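Local coordinates for GTP-binding protein (Pyrococcus horikoshii, PDB 1WXQ), which probably binds GTP and may hydrolyse ATP, as an Obg-like GTPase carrying a TGS domain, though its cellular role is unknown, at residues Q160-L164 / E165-A169; E170-S173 / G174-V177; N310-F314 / D315-L319. All blocks are in the same frame, centred on the assembly; numbering follows the deposited sequence.

In the fold
Contacts 1 and 2 adjoin in sequence and hold the two ends of the same element, helix 164-171, their centres about 13 Å apart; contact 3 lies at the exit of helix 305-316, its centre about 31 Å from that of the first and about 22 Å from that of the second. The first two are partly buried within a set of helices inserted between strands 104-110 and 217-222. The third is nearest the centre of the chain, yet counts as a surface contact. Chemistry follows place: an apolar staple and regular helical bonds start a helix in contact 1, tight turns end it in contact 2, and widened turns with a salt bridge lead from helix to strand in contact 3.

Contact 1 (Q160-L164 / E165-A169); sequences QKIKL and ESAIA
I162 and A167 meet across the first turn of helix 164-171, the CG2 methyl of I162 lying 3.6 Å from A167 CB. One residue on, K163 takes the N-cap place, and its carbonyl receives the amide of A167, with A167 N 2.9 Å from K163 O. The next bond, I168 N to L164 O at 2.9 Å, continues the regular i to i+4 pattern. On the buried side, L164 extends CG away from its own backbone N (chi1 179°), which brings CD1 to 4.0 Å from I168 CD1. K163 and E165 touch through their aliphatic parts, CG to CG at 3.5 Å, while K163 NZ remains 5.6 Å from E165 OE2. With a glycine in place of E165, K163 would probably lose the methylene that its CG rests on, and the helix start a negative charge that may favour it. Further out, E165 leans on E179 and W183 of helix 179-188, L164 on M186 and W198, and A167 and I168 on F153. The I162-A167 pair, from the residue before the N-cap to the fourth after it, matches the hydrophobic staple of a helix N-terminus, with a small inner half.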
loop_
_atom_site.group_PDB
_atom_site.type_symbol
_atom_site.label_atom_id
_atom_site.label_comp_id
_atom_site.label_asym_id
_atom_site.label_seq_id
_atom_site.Cartn_x
_atom_site.Cartn_y
_atom_site.Cartn_z
ATOM N N GLN A 160 17.743 29.013 -16.378
ATOM C CA GLN A 160 16.300 29.135 -16.541
ATOM C C GLN A 160 15.626 29.253 -15.173
ATOM O O GLN A 160 14.445 29.535 -15.046
ATOM C CB GLN A 160 15.787 27.899 -17.286
ATOM C CG GLN A 160 15.321 28.221 -18.709
ATOM C CD GLN A 160 14.716 26.987 -19.340
ATOM O OE1 GLN A 160 14.483 26.898 -20.536
ATOM N NE2 GLN A 160 14.435 26.010 -18.458
ATOM N N LYS A 161 16.429 28.975 -14.125
ATOM C CA LYS A 161 15.983 29.252 -12.763
ATOM C C LYS A 161 14.775 28.409 -12.336
ATOM O O LYS A 161 14.057 28.732 -11.398
ATOM C CB LYS A 161 15.610 30.733 -12.682
ATOM C CG LYS A 161 16.774 31.657 -13.057
ATOM C CD LYS A 161 17.830 31.745 -11.953
ATOM C CE LYS A 161 18.993 32.669 -12.326
ATOM N NZ LYS A 161 19.962 32.708 -11.232
ATOM N N ILE A 162 14.533 27.312 -13.076
ATOM C CA ILE A 162 13.393 26.464 -12.729
ATOM C C ILE A 162 13.427 26.028 -11.260
ATOM O O ILE A 162 14.453 26.081 -10.596
ATOM C CB ILE A 162 13.415 25.240 -13.647
ATOM C CG1 ILE A 162 12.843 25.599 -15.017
ATOM C CG2 ILE A 162 12.534 24.125 -13.048
ATOM C CD1 ILE A 162 12.964 24.448 -16.017
ATOM N N LYS A 163 12.227 25.634 -10.798
ATOM C CA LYS A 163 12.102 25.098 -9.460
ATOM C C LYS A 163 12.537 23.627 -9.429
ATOM O O LYS A 163 11.971 22.782 -10.110
ATOM C CB LYS A 163 10.624 25.334 -9.070
ATOM C CG LYS A 163 10.300 25.164 -7.582
ATOM C CD LYS A 163 10.563 26.452 -6.763
ATOM C CE LYS A 163 9.653 26.551 -5.537
ATOM N NZ LYS A 163 8.253 26.803 -5.933
ATOM N N LEU A 164 13.643 23.417 -8.685
ATOM C CA LEU A 164 14.333 22.130 -8.740
ATOM C C LEU A 164 13.419 20.950 -8.394
ATOM O O LEU A 164 13.261 20.008 -9.160
ATOM C CB LEU A 164 15.509 22.181 -7.767
ATOM C CG LEU A 164 16.295 20.870 -7.738
ATOM C CD1 LEU A 164 16.925 20.539 -9.093
ATOM C CD2 LEU A 164 17.439 20.888 -6.725
ATOM N N GLU A 165 12.683 21.169 -7.307
ATOM C CA GLU A 165 11.612 20.247 -6.945
ATOM C C GLU A 165 10.653 19.931 -8.093
ATOM O O GLU A 165 10.398 18.764 -8.379
ATOM C CB GLU A 165 10.823 20.779 -5.744
ATOM C CG GLU A 165 10.839 22.286 -5.592
ATOM C CD GLU A 165 12.098 22.796 -4.904
ATOM O OE1 GLU A 165 12.313 22.423 -3.724
ATOM O OE2 GLU A 165 12.864 23.569 -5.534
ATOM N N SER A 166 10.131 20.957 -8.756
ATOM C CA SER A 166 9.194 20.747 -9.863
ATOM C C SER A 166 9.818 20.039 -11.051
ATOM O O SER A 166 9.187 19.197 -11.683
ATOM C CB SER A 166 8.602 22.086 -10.334
ATOM O OG SER A 166 7.880 21.928 -11.556
ATOM N N ALA A 167 11.059 20.388 -11.359
ATOM C CA ALA A 167 11.754 19.779 -12.490
ATOM C C ALA A 167 12.044 18.295 -12.258
ATOM O O ALA A 167 11.867 17.472 -13.157
ATOM C CB ALA A 167 13.049 20.531 -12.770
ATOM N N ILE A 168 12.513 17.950 -11.065
ATOM C CA ILE A 168 12.780 16.541 -10.778
ATOM C C ILE A 168 11.427 15.838 -10.750
ATOM O O ILE A 168 11.252 14.778 -11.357
ATOM C CB ILE A 168 13.499 16.356 -9.422
ATOM C CG1 ILE A 168 14.907 16.948 -9.491
ATOM C CG2 ILE A 168 13.549 14.902 -9.062
ATOM C CD1 ILE A 168 15.662 16.900 -8.174
ATOM N N ALA A 169 10.464 16.458 -10.071
ATOM C CA ALA A 169 9.117 15.901 -9.969
ATOM C C ALA A 169 8.540 15.570 -11.332
ATOM O O ALA A 169 7.972 14.489 -11.521
ATOM C CB ALA A 169 8.203 16.863 -9.241
#

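Contact 2 (E170-S173 / G174-V177); sequences EHLS and GIGV
L172 O accepts the amide of I175 as the chain leaves helix 164-171: the bond between I175 N and L172 O is 2.9 Å long and nearly straight at hydrogen (171°). The following carbonyl accepts a longer, less straight bond, with G176 N 3.3 Å from S173 O. S173 looks back along the helix, and I175 O outward. S173 N binds E170 O at 3.0 Å, and the S173 hydroxyl, set beside its own backbone N (chi1 -84°), gives its hydrogen bond to the carbonyl of A169. I175 O is taken up by K215 NZ, with a weak second bond from N214 ND2. Round these polar atoms the apolar groups close in: L172 CD2 lies 4.0 Å from I175 CD1, and L172 CB 4.2 Å from V177 CG2. L172 also rests on I142 and L146 of helix 127-147, and V177 on I210 of helix 200-214. At G176, with phi 109°, a side chain would press on the preceding carbonyl O, a conformation that suits glycine. Two overlapping type I turns, 172-175 and 173-176, thus link helix 164-171 to helix 179-188 in the helical insert of this Obg-like GTPase.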
loop_
_atom_site.group_PDB
_atom_site.type_symbol
_atom_site.label_atom_id
_atom_site.label_comp_id
_atom_site.label_asym_id
_atom_site.label_seq_id
_atom_site.Cartn_x
_atom_site.Cartn_y
_atom_site.Cartn_z
ATOM N N GLU A 170 8.668 16.483 -12.286
ATOM C CA GLU A 170 8.145 16.195 -13.618
ATOM C C GLU A 170 8.929 15.050 -14.214
ATOM O O GLU A 170 8.360 14.118 -14.781
ATOM C CB GLU A 170 8.272 17.393 -14.570
ATOM C CG GLU A 170 8.184 16.966 -16.053
ATOM C CD GLU A 170 8.395 18.099 -17.039
ATOM O OE1 GLU A 170 9.264 18.969 -16.782
ATOM O OE2 GLU A 170 7.698 18.102 -18.085
ATOM N N HIS A 171 10.246 15.136 -14.091
ATOM C CA HIS A 171 11.111 14.113 -14.641
ATOM C C HIS A 171 10.815 12.731 -14.092
ATOM O O HIS A 171 10.987 11.751 -14.803
ATOM C CB HIS A 171 12.583 14.471 -14.415
ATOM C CG HIS A 171 13.528 13.705 -15.285
ATOM N ND1 HIS A 171 14.895 13.805 -15.169
ATOM C CD2 HIS A 171 13.301 12.802 -16.269
ATOM C CE1 HIS A 171 15.471 12.996 -16.039
ATOM N NE2 HIS A 171 14.526 12.374 -16.719
ATOM N N LEU A 172 10.368 12.634 -12.844
ATOM C CA LEU A 172 10.057 11.319 -12.284
ATOM C C LEU A 172 8.545 11.171 -12.063
ATOM O O LEU A 172 8.089 10.234 -11.404
ATOM C CB LEU A 172 10.843 11.086 -10.983
ATOM C CG LEU A 172 12.340 10.760 -11.132
ATOM C CD1 LEU A 172 13.083 11.326 -9.945
ATOM C CD2 LEU A 172 12.566 9.243 -11.254
ATOM N N SER A 173 7.767 12.088 -12.646
ATOM C CA SER A 173 6.302 12.046 -12.540
ATOM C C SER A 173 5.777 10.682 -12.963
ATOM O O SER A 173 4.727 10.247 -12.494
ATOM C CB SER A 173 5.643 13.115 -13.432
ATOM O OG SER A 173 5.582 14.373 -12.789
ATOM N N GLY A 174 6.514 10.013 -13.844
ATOM C CA GLY A 174 6.080 8.713 -14.322
ATOM C C GLY A 174 6.039 7.578 -13.309
ATOM O O GLY A 174 5.471 6.513 -13.577
ATOM N N ILE A 175 6.630 7.792 -12.142
ATOM C CA ILE A 175 6.649 6.748 -11.134
ATOM C C ILE A 175 5.705 7.040 -9.968
ATOM O O ILE A 175 5.464 6.184 -9.120
ATOM C CB ILE A 175 8.089 6.512 -10.619
ATOM C CG1 ILE A 175 8.978 6.057 -11.779
ATOM C CG2 ILE A 175 8.109 5.433 -9.543
ATOM C CD1 ILE A 175 9.410 7.168 -12.706
ATOM N N GLY A 176 5.155 8.247 -9.940
ATOM C CA GLY A 176 4.236 8.605 -8.872
ATOM C C GLY A 176 4.790 9.614 -7.883
ATOM O O GLY A 176 4.209 9.822 -6.822
ATOM N N VAL A 177 5.898 10.261 -8.221
ATOM C CA VAL A 177 6.510 11.239 -7.318
ATOM C C VAL A 177 5.830 12.645 -7.327
ATOM O O VAL A 177 5.555 13.166 -8.395
ATOM C CB VAL A 177 8.011 11.395 -7.681
ATOM C CG1 VAL A 177 8.638 12.473 -6.822
ATOM C CG2 VAL A 177 8.764 10.074 -7.491
#

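Contact 3 (N310-F314 / D315-L319); sequences NRVVF and DLLKL
R311 O is gripped by two successive amides: L316 N at 2.9 Å, and D315 N, whose bond is weak. A second i to i+5 bond follows, L317 N to V312 O at 3.0 Å, and the helix has widened into a pi-type turn. The last bond closes a longer loop, i to i+6, L319 N reaching V313 O at 2.8 Å. K318, with positive phi (54°), lets the backbone swing out of the helix, and its CA approaches F314 O at 3.2 Å in a CA-H...O contact. Helix 305-316 lies on the GTPase sheet, V312 and L316 touching strands 104-110 and 217-222; at L319 the chain enters strand 319-325 of a four-stranded mixed sheet of order 2-1-4-3, the beta-grasp pattern expected of a TGS domain. Beside strand 245-249, R311 and D315 run side by side in a salt bridge, R311 NE to D315 OD2 at 3.2 Å, with a weak bond from NH2 to the same oxygen. Bends at chi2 and chi3 fold the arginine back toward D315, whose OD2 is met on its anti side, 29° out of the carboxylate plane. V313 CG1 meets L319 CD1 at 3.8 Å, the two side chains crossing at about a right angle. F314 turns its ring edge to a carbonyl, CD1 being 3.5 Å from L319 O, and packs edge-to-face with F386.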
loop_
_atom_site.group_PDB
_atom_site.type_symbol
_atom_site.label_atom_id
_atom_site.label_comp_id
_atom_site.label_asym_id
_atom_site.label_seq_id
_atom_site.Cartn_x
_atom_site.Cartn_y
_atom_site.Cartn_z
ATOM N N ASN A 310 -3.792 -5.316 4.858
ATOM C CA ASN A 310 -4.245 -4.287 5.782
ATOM C C ASN A 310 -3.038 -3.433 6.218
ATOM O O ASN A 310 -3.164 -2.214 6.394
ATOM C CB ASN A 310 -4.930 -4.902 7.029
ATOM C CG ASN A 310 -6.319 -5.510 6.729
ATOM O OD1 ASN A 310 -6.881 -5.346 5.631
ATOM N ND2 ASN A 310 -6.874 -6.213 7.716
ATOM N N ARG A 311 -1.868 -4.054 6.380
ATOM C CA ARG A 311 -0.692 -3.298 6.815
ATOM C C ARG A 311 -0.222 -2.363 5.727
ATOM O O ARG A 311 0.305 -1.286 6.017
ATOM C CB ARG A 311 0.457 -4.231 7.254
ATOM C CG ARG A 311 0.188 -4.996 8.556
ATOM C CD ARG A 311 -0.052 -4.050 9.763
ATOM N NE ARG A 311 1.167 -3.367 10.187
ATOM C CZ ARG A 311 2.149 -3.946 10.879
ATOM N NH1 ARG A 311 2.061 -5.218 11.239
ATOM N NH2 ARG A 311 3.232 -3.253 11.196
ATOM N N VAL A 312 -0.415 -2.758 4.471
ATOM C CA VAL A 312 -0.015 -1.887 3.365
ATOM C C VAL A 312 -0.909 -0.634 3.304
ATOM O O VAL A 312 -0.425 0.494 3.253
ATOM C CB VAL A 312 -0.116 -2.593 1.996
ATOM C CG1 VAL A 312 0.178 -1.588 0.899
ATOM C CG2 VAL A 312 0.846 -3.766 1.915
ATOM N N VAL A 313 -2.216 -0.863 3.325
ATOM C CA VAL A 313 -3.228 0.188 3.246
ATOM C C VAL A 313 -3.294 1.147 4.433
ATOM O O VAL A 313 -3.197 2.371 4.263
ATOM C CB VAL A 313 -4.642 -0.445 3.052
ATOM C CG1 VAL A 313 -5.705 0.637 2.942
ATOM C CG2 VAL A 313 -4.650 -1.314 1.799
ATOM N N PHE A 314 -3.467 0.575 5.623
ATOM C CA PHE A 314 -3.601 1.325 6.871
ATOM C C PHE A 314 -2.304 1.799 7.533
ATOM O O PHE A 314 -2.283 2.821 8.210
ATOM C CB PHE A 314 -4.363 0.475 7.888
ATOM C CG PHE A 314 -5.708 0.013 7.412
ATOM C CD1 PHE A 314 -6.619 0.917 6.846
ATOM C CD2 PHE A 314 -6.075 -1.326 7.541
ATOM C CE1 PHE A 314 -7.884 0.492 6.410
ATOM C CE2 PHE A 314 -7.335 -1.770 7.114
ATOM C CZ PHE A 314 -8.245 -0.855 6.545
ATOM N N ASP A 315 -1.225 1.051 7.354
ATOM C CA ASP A 315 0.037 1.407 7.980
ATOM C C ASP A 315 1.034 2.055 7.041
ATOM O O ASP A 315 1.365 3.230 7.206
ATOM C CB ASP A 315 0.665 0.165 8.597
ATOM C CG ASP A 315 1.749 0.499 9.569
ATOM O OD1 ASP A 315 2.473 1.486 9.320
ATOM O OD2 ASP A 315 1.885 -0.231 10.574
ATOM N N LEU A 316 1.534 1.294 6.073
ATOM C CA LEU A 316 2.501 1.839 5.126
ATOM C C LEU A 316 1.990 3.156 4.572
ATOM O O LEU A 316 2.546 4.207 4.820
ATOM C CB LEU A 316 2.707 0.903 3.939
ATOM C CG LEU A 316 3.906 -0.011 3.734
ATOM C CD1 LEU A 316 4.159 -0.072 2.223
ATOM C CD2 LEU A 316 5.147 0.506 4.448
ATOM N N LEU A 317 0.909 3.077 3.814
ATOM C CA LEU A 317 0.337 4.260 3.196
ATOM C C LEU A 317 -0.456 5.116 4.169
ATOM O O LEU A 317 -0.804 6.248 3.854
ATOM C CB LEU A 317 -0.527 3.834 1.998
ATOM C CG LEU A 317 0.255 2.909 1.047
ATOM C CD1 LEU A 317 -0.609 2.468 -0.101
ATOM C CD2 LEU A 317 1.489 3.629 0.540
ATOM N N LYS A 318 -0.735 4.574 5.349
ATOM C CA LYS A 318 -1.475 5.286 6.381
ATOM C C LYS A 318 -2.825 5.835 5.920
ATOM O O LYS A 318 -3.174 6.988 6.188
ATOM C CB LYS A 318 -0.622 6.428 6.940
ATOM C CG LYS A 318 0.688 5.977 7.573
ATOM C CD LYS A 318 1.081 6.879 8.739
ATOM C CE LYS A 318 1.246 8.343 8.314
ATOM N NZ LYS A 318 1.419 9.257 9.481
ATOM N N LEU A 319 -3.585 5.010 5.212
ATOM C CA LEU A 319 -4.899 5.418 4.748
ATOM C C LEU A 319 -5.901 5.136 5.867
ATOM O O LEU A 319 -5.683 4.255 6.698
ATOM C CB LEU A 319 -5.268 4.644 3.485
ATOM C CG LEU A 319 -4.269 4.825 2.333
ATOM C CD1 LEU A 319 -4.542 3.813 1.238
ATOM C CD2 LEU A 319 -4.363 6.242 1.783
#